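Carboxylesterase SOBER1 (Arabidopsis thaliana, PDB 6AVX) hydrolyses carboxylic esters with a preference for short acyl chains, shows phospholipase A2 activity, and dampens the plant hypersensitive response to the bacterial effector AvrBsT. Local coordinates at residues K83-H86 with A87-Q91; L113-A116 with S117-Y121; Q144-E147 with E148-K151; Q171-L174 with P175-E179. The protein carries 1 engineered substitution. One frame throughout, in Å; residues are numbered along the deposited sequence.

Interaction 1: residues K83-H86 with A87-Q91; sequences KNVH and AIIDQ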
loop_
_atom_site.group_PDB
_atom_site.type_symbol
_atom_site.label_atom_id
_atom_site.label_comp_id
_atom_site.label_asym_id
_atom_site.label_seq_id
_atom_site.Cartn_x
_atom_site.Cartn_y
_atom_site.Cartn_z
ATOM N N LYS A 83 -12.508 1.771 -3.920
ATOM C CA LYS A 83 -13.864 1.486 -3.464
ATOM C C LYS A 83 -13.936 0.115 -2.813
ATOM O O LYS A 83 -14.555 -0.054 -1.757
ATOM C CB LYS A 83 -14.834 1.567 -4.643
ATOM C CG LYS A 83 -16.280 1.329 -4.277
ATOM C CD LYS A 83 -17.134 1.354 -5.547
ATOM C CE LYS A 83 -18.587 0.998 -5.276
ATOM N NZ LYS A 83 -19.383 0.936 -6.539
ATOM N N ASN A 84 -13.306 -0.879 -3.425
ATOM C CA ASN A 84 -13.344 -2.215 -2.852
ATOM C C ASN A 84 -12.547 -2.305 -1.559
ATOM O O ASN A 84 -12.997 -2.938 -0.599
ATOM C CB ASN A 84 -12.830 -3.227 -3.857
ATOM C CG ASN A 84 -12.652 -4.570 -3.240
ATOM O OD1 ASN A 84 -11.524 -5.008 -2.984
ATOM N ND2 ASN A 84 -13.762 -5.222 -2.932
ATOM N N VAL A 85 -11.347 -1.709 -1.514
ATOM C CA VAL A 85 -10.586 -1.706 -0.264
ATOM C C VAL A 85 -11.391 -1.043 0.840
ATOM O O VAL A 85 -11.463 -1.543 1.965
ATOM C CB VAL A 85 -9.214 -1.035 -0.458
ATOM C CG1 VAL A 85 -8.499 -0.877 0.883
ATOM C CG2 VAL A 85 -8.350 -1.815 -1.430
ATOM N N HIS A 86 -12.036 0.075 0.527
ATOM C CA HIS A 86 -12.833 0.769 1.529
ATOM C C HIS A 86 -13.999 -0.079 2.011
ATOM O O HIS A 86 -14.373 0.004 3.180
ATOM C CB HIS A 86 -13.331 2.100 0.987
ATOM C CG HIS A 86 -12.275 3.162 0.963
ATOM N ND1 HIS A 86 -12.559 4.482 0.702
ATOM C CD2 HIS A 86 -10.945 3.103 1.202
ATOM C CE1 HIS A 86 -11.450 5.192 0.790
ATOM N NE2 HIS A 86 -10.455 4.379 1.087
ATOM N N ALA A 87 -14.614 -0.873 1.128
ATOM C CA ALA A 87 -15.682 -1.768 1.573
ATOM C C ALA A 87 -15.161 -2.749 2.614
ATOM O O ALA A 87 -15.838 -3.030 3.615
ATOM C CB ALA A 87 -16.280 -2.503 0.368
ATOM N N ILE A 88 -13.951 -3.271 2.407
ATOM C CA ILE A 88 -13.358 -4.204 3.362
ATOM C C ILE A 88 -13.122 -3.508 4.694
ATOM O O ILE A 88 -13.446 -4.038 5.767
ATOM C CB ILE A 88 -12.050 -4.784 2.797
ATOM C CG1 ILE A 88 -12.330 -5.670 1.577
ATOM C CG2 ILE A 88 -11.282 -5.558 3.882
ATOM C CD1 ILE A 88 -11.083 -6.078 0.806
ATOM N N ILE A 89 -12.523 -2.318 4.653
ATOM C CA ILE A 89 -12.233 -1.586 5.883
ATOM C C ILE A 89 -13.530 -1.224 6.592
ATOM O O ILE A 89 -13.643 -1.361 7.819
ATOM C CB ILE A 89 -11.385 -0.335 5.591
ATOM C CG1 ILE A 89 -10.053 -0.698 4.913
ATOM C CG2 ILE A 89 -11.124 0.435 6.884
ATOM C CD1 ILE A 89 -9.412 0.465 4.196
ATOM N N ASP A 90 -14.510 -0.720 5.835
ATOM C CA ASP A 90 -15.810 -0.366 6.405
ATOM C C ASP A 90 -16.399 -1.536 7.178
ATOM O O ASP A 90 -16.935 -1.364 8.283
ATOM C CB ASP A 90 -16.801 0.003 5.298
ATOM C CG ASP A 90 -16.571 1.375 4.687
ATOM O OD1 ASP A 90 -15.762 2.177 5.181
ATOM O OD2 ASP A 90 -17.277 1.640 3.689
ATOM N N GLN A 91 -16.356 -2.723 6.593
ATOM C CA GLN A 91 -16.975 -3.879 7.238
ATOM C C GLN A 91 -16.229 -4.268 8.511
ATOM O O GLN A 91 -16.855 -4.596 9.531
ATOM C CB GLN A 91 -17.028 -5.045 6.262
ATOM C CG GLN A 91 -17.627 -6.324 6.844
ATOM C CD GLN A 91 -19.093 -6.181 7.199
ATOM O OE1 GLN A 91 -19.772 -5.260 6.739
ATOM N NE2 GLN A 91 -19.591 -7.099 8.022
#

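Interaction 2: residues L113-A116 with S117-Y121; sequences LTLA and SVLLY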
loop_
_atom_site.group_PDB
_atom_site.type_symbol
_atom_site.label_atom_id
_atom_site.label_comp_id
_atom_site.label_asym_id
_atom_site.label_seq_id
_atom_site.Cartn_x
_atom_site.Cartn_y
_atom_site.Cartn_z
ATOM N N LEU A 113 -1.914 1.055 -4.156
ATOM C CA LEU A 113 -3.303 0.982 -3.722
ATOM C C LEU A 113 -3.437 1.245 -2.237
ATOM O O LEU A 113 -4.402 1.890 -1.806
ATOM C CB LEU A 113 -3.901 -0.373 -4.086
ATOM C CG LEU A 113 -5.364 -0.565 -3.692
ATOM C CD1 LEU A 113 -6.257 0.525 -4.238
ATOM C CD2 LEU A 113 -5.823 -1.926 -4.155
ATOM N N THR A 114 -2.497 0.751 -1.444
ATOM C CA THR A 114 -2.468 1.065 -0.016
ATOM C C THR A 114 -2.484 2.567 0.202
ATOM O O THR A 114 -3.270 3.086 1.003
ATOM C CB THR A 114 -1.223 0.441 0.644
ATOM O OG1 THR A 114 -1.380 -0.978 0.711
ATOM C CG2 THR A 114 -0.983 0.965 2.048
ATOM N N LEU A 115 -1.593 3.271 -0.487
ATOM C CA LEU A 115 -1.506 4.707 -0.305
ATOM C C LEU A 115 -2.821 5.381 -0.653
ATOM O O LEU A 115 -3.341 6.202 0.114
ATOM C CB LEU A 115 -0.383 5.262 -1.170
ATOM C CG LEU A 115 -0.088 6.731 -0.875
ATOM C CD1 LEU A 115 0.722 6.870 0.394
ATOM C CD2 LEU A 115 0.623 7.388 -2.046
ATOM N N ALA A 116 -3.358 5.075 -1.827
ATOM C CA ALA A 116 -4.603 5.700 -2.253
ATOM C C ALA A 116 -5.733 5.396 -1.284
ATOM O O ALA A 116 -6.558 6.269 -0.964
ATOM C CB ALA A 116 -4.962 5.205 -3.649
ATOM N N SER A 117 -5.788 4.154 -0.803
ATOM C CA SER A 117 -6.884 3.744 0.063
ATOM C C SER A 117 -6.819 4.452 1.404
ATOM O O SER A 117 -7.852 4.867 1.944
ATOM C CB SER A 117 -6.864 2.233 0.257
ATOM O OG SER A 117 -7.088 1.534 -0.963
ATOM N N VAL A 118 -5.631 4.548 1.987
ATOM C CA VAL A 118 -5.484 5.210 3.275
ATOM C C VAL A 118 -5.804 6.693 3.152
ATOM O O VAL A 118 -6.524 7.260 3.991
ATOM C CB VAL A 118 -4.074 4.967 3.829
ATOM C CG1 VAL A 118 -3.789 5.893 4.994
ATOM C CG2 VAL A 118 -3.892 3.491 4.193
ATOM N N LEU A 119 -5.282 7.340 2.115
ATOM C CA LEU A 119 -5.410 8.796 2.024
ATOM C C LEU A 119 -6.833 9.238 1.725
ATOM O O LEU A 119 -7.172 10.403 1.980
ATOM C CB LEU A 119 -4.470 9.353 0.947
ATOM C CG LEU A 119 -2.969 9.161 1.167
ATOM C CD1 LEU A 119 -2.168 9.605 -0.057
ATOM C CD2 LEU A 119 -2.523 9.915 2.393
ATOM N N LEU A 120 -7.652 8.363 1.175
ATOM C CA LEU A 120 -9.038 8.693 0.877
ATOM C C LEU A 120 -10.014 8.159 1.916
ATOM O O LEU A 120 -11.217 8.391 1.786
ATOM C CB LEU A 120 -9.414 8.187 -0.520
ATOM C CG LEU A 120 -8.768 9.002 -1.643
ATOM C CD1 LEU A 120 -8.802 8.243 -2.957
ATOM C CD2 LEU A 120 -9.468 10.375 -1.803
ATOM N N TYR A 121 -9.545 7.442 2.932
ATOM C CA TYR A 121 -10.474 6.871 3.901
ATOM C C TYR A 121 -10.960 7.960 4.867
ATOM O O TYR A 121 -10.176 8.821 5.272
ATOM C CB TYR A 121 -9.804 5.725 4.695
ATOM C CG TYR A 121 -10.862 4.850 5.314
ATOM C CD1 TYR A 121 -11.082 4.820 6.690
ATOM C CD2 TYR A 121 -11.697 4.094 4.517
ATOM C CE1 TYR A 121 -12.093 4.072 7.233
ATOM C CE2 TYR A 121 -12.726 3.335 5.059
ATOM C CZ TYR A 121 -12.911 3.333 6.429
ATOM O OH TYR A 121 -13.942 2.591 6.984
#

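Interaction 3: residues Q144-E147 with E148-K151; sequences QFPE and EAKK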
loop_
_atom_site.group_PDB
_atom_site.type_symbol
_atom_site.label_atom_id
_atom_site.label_comp_id
_atom_site.label_asym_id
_atom_site.label_seq_id
_atom_site.Cartn_x
_atom_site.Cartn_y
_atom_site.Cartn_z
ATOM N N GLN A 144 -9.315 16.120 -1.871
ATOM C CA GLN A 144 -10.340 15.173 -1.487
ATOM C C GLN A 144 -9.912 14.250 -0.351
ATOM O O GLN A 144 -10.715 13.415 0.079
ATOM C CB GLN A 144 -10.778 14.357 -2.706
ATOM C CG GLN A 144 -11.153 15.216 -3.917
ATOM C CD GLN A 144 -12.066 16.382 -3.570
ATOM O OE1 GLN A 144 -11.694 17.540 -3.788
ATOM N NE2 GLN A 144 -13.252 16.094 -3.057
ATOM N N PHE A 145 -8.691 14.368 0.144
ATOM C CA PHE A 145 -8.273 13.531 1.253
ATOM C C PHE A 145 -9.017 13.975 2.505
ATOM O O PHE A 145 -8.934 15.153 2.873
ATOM C CB PHE A 145 -6.786 13.654 1.503
ATOM C CG PHE A 145 -5.903 13.127 0.398
ATOM C CD1 PHE A 145 -6.383 12.337 -0.617
ATOM C CD2 PHE A 145 -4.555 13.435 0.406
ATOM C CE1 PHE A 145 -5.526 11.852 -1.602
ATOM C CE2 PHE A 145 -3.705 12.959 -0.562
ATOM C CZ PHE A 145 -4.187 12.169 -1.567
ATOM N N PRO A 146 -9.758 13.096 3.172
ATOM C CA PRO A 146 -10.486 13.505 4.374
ATOM C C PRO A 146 -9.560 14.007 5.470
ATOM O O PRO A 146 -8.403 13.595 5.593
ATOM C CB PRO A 146 -11.210 12.217 4.786
ATOM C CG PRO A 146 -11.405 11.496 3.505
ATOM C CD PRO A 146 -10.128 11.732 2.759
ATOM N N GLU A 147 -10.114 14.856 6.327
ATOM C CA GLU A 147 -9.331 15.460 7.391
ATOM C C GLU A 147 -8.629 14.406 8.235
ATOM O O GLU A 147 -7.432 14.530 8.531
ATOM C CB GLU A 147 -10.245 16.318 8.265
ATOM C CG GLU A 147 -9.514 16.952 9.428
ATOM C CD GLU A 147 -10.405 17.814 10.308
ATOM O OE1 GLU A 147 -11.586 18.013 9.979
ATOM O OE2 GLU A 147 -9.909 18.304 11.345
ATOM N N GLU A 148 -9.355 13.366 8.641
ATOM C CA GLU A 148 -8.742 12.395 9.533
ATOM C C GLU A 148 -7.757 11.486 8.811
ATOM O O GLU A 148 -6.849 10.937 9.455
ATOM C CB GLU A 148 -9.819 11.589 10.248
ATOM C CG GLU A 148 -10.694 12.426 11.175
ATOM C CD GLU A 148 -9.975 12.797 12.440
ATOM O OE1 GLU A 148 -9.831 11.909 13.307
ATOM O OE2 GLU A 148 -9.533 13.958 12.562
ATOM N N ALA A 149 -7.894 11.315 7.497
ATOM C CA ALA A 149 -6.973 10.469 6.748
ATOM C C ALA A 149 -5.571 11.017 6.808
ATOM O O ALA A 149 -4.592 10.256 6.772
ATOM C CB ALA A 149 -7.405 10.368 5.292
ATOM N N LYS A 150 -5.437 12.334 6.904
ATOM C CA LYS A 150 -4.118 12.934 6.893
ATOM C C LYS A 150 -3.333 12.621 8.157
ATOM O O LYS A 150 -2.120 12.842 8.173
ATOM C CB LYS A 150 -4.249 14.439 6.678
ATOM C CG LYS A 150 -4.817 14.788 5.309
ATOM C CD LYS A 150 -4.910 16.274 5.130
ATOM C CE LYS A 150 -5.397 16.592 3.755
ATOM N NZ LYS A 150 -5.353 18.049 3.566
ATOM N N LYS A 151 -3.984 12.111 9.202
ATOM C CA LYS A 151 -3.317 11.731 10.433
ATOM C C LYS A 151 -2.851 10.287 10.414
ATOM O O LYS A 151 -2.188 9.865 11.363
ATOM C CB LYS A 151 -4.258 11.968 11.618
ATOM C CG LYS A 151 -4.704 13.428 11.725
ATOM C CD LYS A 151 -5.673 13.641 12.877
ATOM C CE LYS A 151 -6.241 15.054 12.843
ATOM N NZ LYS A 151 -7.311 15.243 13.859
#

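Interaction 4: residues Q171-L174 with P175-E179; sequences QAAL and PFLKE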
loop_
_atom_site.group_PDB
_atom_site.type_symbol
_atom_site.label_atom_id
_atom_site.label_comp_id
_atom_site.label_asym_id
_atom_site.label_seq_id
_atom_site.Cartn_x
_atom_site.Cartn_y
_atom_site.Cartn_z
ATOM N N GLN A 171 10.801 8.058 -3.736
ATOM C CA GLN A 171 11.202 9.337 -3.164
ATOM C C GLN A 171 10.204 10.438 -3.498
ATOM O O GLN A 171 9.977 11.329 -2.677
ATOM C CB GLN A 171 12.580 9.731 -3.682
ATOM C CG GLN A 171 13.720 8.839 -3.213
ATOM C CD GLN A 171 15.048 9.259 -3.825
ATOM O OE1 GLN A 171 15.213 9.265 -5.048
ATOM N NE2 GLN A 171 15.995 9.633 -2.974
ATOM N N ALA A 172 9.579 10.379 -4.674
ATOM C CA ALA A 172 8.609 11.397 -5.071
ATOM C C ALA A 172 7.394 11.427 -4.164
ATOM O O ALA A 172 6.684 12.443 -4.120
ATOM C CB ALA A 172 8.144 11.151 -6.504
ATOM N N ALA A 173 7.114 10.349 -3.444
ATOM C CA ALA A 173 5.984 10.369 -2.534
ATOM C C ALA A 173 6.187 11.381 -1.420
ATOM O O ALA A 173 5.213 11.875 -0.850
ATOM C CB ALA A 173 5.778 8.986 -1.928
ATOM N N LEU A 174 7.443 11.695 -1.080
ATOM C CA LEU A 174 7.682 12.539 0.087
ATOM C C LEU A 174 7.185 13.957 -0.133
ATOM O O LEU A 174 6.421 14.457 0.709
ATOM C CB LEU A 174 9.155 12.456 0.495
ATOM C CG LEU A 174 9.590 11.053 0.938
ATOM C CD1 LEU A 174 11.075 11.007 1.271
ATOM C CD2 LEU A 174 8.757 10.552 2.114
ATOM N N PRO A 175 7.523 14.644 -1.215
ATOM C CA PRO A 175 6.947 15.981 -1.391
ATOM C C PRO A 175 5.458 15.961 -1.642
ATOM O O PRO A 175 4.755 16.900 -1.249
ATOM C CB PRO A 175 7.735 16.581 -2.562
ATOM C CG PRO A 175 8.394 15.427 -3.225
ATOM C CD PRO A 175 8.586 14.364 -2.192
ATOM N N PHE A 176 4.946 14.913 -2.280
ATOM C CA PHE A 176 3.503 14.784 -2.455
ATOM C C PHE A 176 2.808 14.705 -1.103
ATOM O O PHE A 176 1.825 15.414 -0.844
ATOM C CB PHE A 176 3.220 13.542 -3.297
ATOM C CG PHE A 176 1.765 13.306 -3.552
ATOM C CD1 PHE A 176 1.165 13.771 -4.696
ATOM C CD2 PHE A 176 1.005 12.590 -2.652
ATOM C CE1 PHE A 176 -0.180 13.543 -4.927
ATOM C CE2 PHE A 176 -0.347 12.368 -2.881
ATOM C CZ PHE A 176 -0.930 12.843 -4.008
ATOM N N LEU A 177 3.332 13.880 -0.215
ATOM C CA LEU A 177 2.696 13.700 1.073
ATOM C C LEU A 177 2.852 14.938 1.941
ATOM O O LEU A 177 1.949 15.262 2.717
ATOM C CB LEU A 177 3.230 12.427 1.744
ATOM C CG LEU A 177 2.783 11.136 1.029
ATOM C CD1 LEU A 177 3.488 9.908 1.589
ATOM C CD2 LEU A 177 1.273 10.957 1.099
ATOM N N LYS A 178 3.962 15.660 1.802
ATOM C CA LYS A 178 4.105 16.934 2.495
ATOM C C LYS A 178 3.045 17.925 2.028
ATOM O O LYS A 178 2.392 18.579 2.849
ATOM C CB LYS A 178 5.517 17.482 2.270
ATOM C CG LYS A 178 5.903 18.633 3.204
ATOM C CD LYS A 178 6.198 18.155 4.620
ATOM C CE LYS A 178 7.441 17.270 4.684
ATOM N NZ LYS A 178 7.761 16.847 6.075
ATOM N N GLU A 179 2.845 18.040 0.717
ATOM C CA GLU A 179 1.775 18.892 0.203
ATOM C C GLU A 179 0.434 18.485 0.802
ATOM O O GLU A 179 -0.397 19.336 1.141
ATOM C CB GLU A 179 1.725 18.830 -1.330
ATOM C CG GLU A 179 0.611 19.703 -1.941
ATOM C CD GLU A 179 0.539 19.682 -3.475
ATOM O OE1 GLU A 179 -0.406 20.293 -4.036
ATOM O OE2 GLU A 179 1.403 19.064 -4.133
#

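Interaction 1: residues K83-H86 with A87-Q91
Val85 and Ile89 meet one helical turn apart, Val85 CG1 lying 3.7 Å from Ile89 CD1. The Val85 methyl is turned forward along the helix, since CG1 stands opposite its own backbone N (chi1 173°), while Ile89 carries CG1 beside its backbone N and so reaches back. Ile89 has a second conformer, so the exact distance is doubtful. One residue earlier, Ile88 CD1 approaches the amide oxygen of Asn84, at 4.0 Å from OD1, a loose contact near the surface. Beneath the side chains runs a regular ladder of i to i+4 bonds: Ile89 N reaches Val85 O at 3.0 Å, and Asp90 N reaches His86 O at 2.8 Å.

Asp90 folds its carboxylate back toward the same carbonyl (chi1 -75°), with CG 3.0 Å from His86 O and both carboxylate oxygens a little further off. Ser117 of helix 109-120, and Tyr121 just after that helix, receive the polar ends: His86 NE2 is hydrogen-bonded to the backbone oxygen of Ser117, and Asp90 OD1 to the hydroxyl of Tyr121, whose ring meets that of His86 edge-to-face. The tyrosine bond probably helps to fix the rotation of the carboxylate. Val85 packs against both strand 7-11, at Leu9 and Leu11, and helix 109-120, at Leu113 and Ser117, while His86 and Asp90 add polar bonds to that helix and to Tyr121.

Interaction 2: residues L113-A116 with S117-Y121
Ser117 meets the flat peptide group of Leu113 on both faces, its hydroxyl coming from one side of the carbonyl plane and its backbone N-H from the other. Ser117 OG donates to Leu113 O at 2.8 Å, standing well above the plane, 39° out of it and away from the lone-pair directions. Ser117 N, less tilted, also lies 2.8 Å from Leu113 O. Two donors thus grip one buried oxygen. The serine torsion makes this possible: with OG beside its own backbone N (chi1 -64°), the hydroxyl bends back over the preceding turn, where Leu113 CD1 covers it, 3.5 Å from OG.

Backbone bonds from Val118 N to Thr114 O and from Leu119 N to Leu115 O continue the helix. Beside them a branch of Leu119, CD1, comes to rest against the fork of Leu115, 3.6 Å from CG. Val118 sets its CG2 methyl close to the carbonyl oxygen of Thr114, 3.3 Å from O. The last of the backbone bonds is longer and more bent, Leu120 N reaching Ala116 O at 3.2 Å with an angle of 137° at the hydrogen.

Leu113 also packs on Trp59 in a loop and on Ala81 of helix 75-94, while Thr114 and Val118 rest on Ile104 of strand 102-107. The hydroxyl of Thr114 is hydrogen-bonded to the carbonyl of Gly110. This is the buried helix of the beta-alpha-beta unit that follows the nucleophile elbow in alpha/beta hydrolases, here consistent with Ser108 as the nucleophile, assigned by similarity.

Interaction 3: residues Q144-E147 with E148-K151
Lys150 runs back along the chain over the backbone of Phe145, Pro146 and Glu147, touching it at several points. Its CB lies 3.7 Å from Glu147 O. The next atom, CG, is set beside the lysine's own backbone N (chi1 -65°) and passes 3.8 Å from Pro146 O. From there the chain is fully extended, which carries CE to the start of the turn, 3.9 Å from Phe145 O and 4.0 Å from Phe145 CB. NZ, one bond further on, leads away from both of these atoms. The aliphatic part of the lysine therefore lies alongside the bend, in van der Waals contact with it.

Bonding within the turn itself is modest. Pro146 O is approached by Ala149 N at 3.0 Å, a weak bond bent at the hydrogen to 125°, and more distantly by Lys150 N, also weakly. A further weak bond joins Lys150 N to Glu147 O. The Ala149 methyl sits 4.0 Å from Pro146 CD, and both face the C-terminal end of helix 109-120. Lys151 NZ pairs with Glu148 OE2 at 2.9 Å, though Glu148 has two conformers and this salt bridge is accordingly doubtful.

The bend, partly 3-10 helical, lies in the connection from strand 127-131 to strand 154-159. Glu148 O accepts a hydrogen bond from the Thr124 hydroxyl, and the Phe145 side chain touches Leu119 and Leu120 of helix 109-120 and Phe176 and Ala180 of helix 173-180.

Interaction 4: residues Q171-L174 with P175-E179
Leu177 packs back over Ala173 one turn earlier, and the contact between them is both polar and apolar. Of the hydrogen bonds, Leu177 N reaches Ala173 O at 2.8 Å and Lys178 N reaches Leu174 O at 2.9 Å, two i to i+4 backbone bonds.

Apolar contact is light, with Leu177 CD1 4.3 Å from Ala173 CB.

Contacts of carbon with carbonyl oxygen make the third kind. Leu177 CG sits beside its own backbone N (chi1 -69°), which lays CG 3.2 Å from Ala173 O. Pro175 adds its ring: with no N-H to offer Gln171 O, it places CD 3.4 Å from that oxygen and 3.3 Å from Ala172 O. Gln171 O is instead bonded by Leu174 N at 3.0 Å. The covalent link between the two residues also brings Pro175 CD to 3.3 Å from Leu174 CB.

Leu174 and Leu177 lean on Cys184 of strand 184-189, and Phe176 on Ile142. A proline is readily accepted in the first turn of a helix, and this helix belongs to the beta-alpha-beta crossover leading from strand 154-159 to strand 184-189 in the alpha/beta hydrolase fold.

How the interactions relate
The four contacts follow one another along the chain, interactions 1, 2 and 4 on helices 75-94, 109-120 and 173-180 and interaction 3 in the loop before strand 154-159. Interaction 2, about 7 Å from the centre of the chain, is the most deeply placed and touches all the others. Its centre lies 11 Å from that of interaction 1, 10 Å from that of interaction 3 and 14 Å from that of interaction 4. Interaction 1 meets neither 3 nor 4, while 3 and 4 touch. The helix after the probable nucleophile elbow is thus packed among elements that connect strands of the central parallel sheet, within a single alpha/beta hydrolase domain.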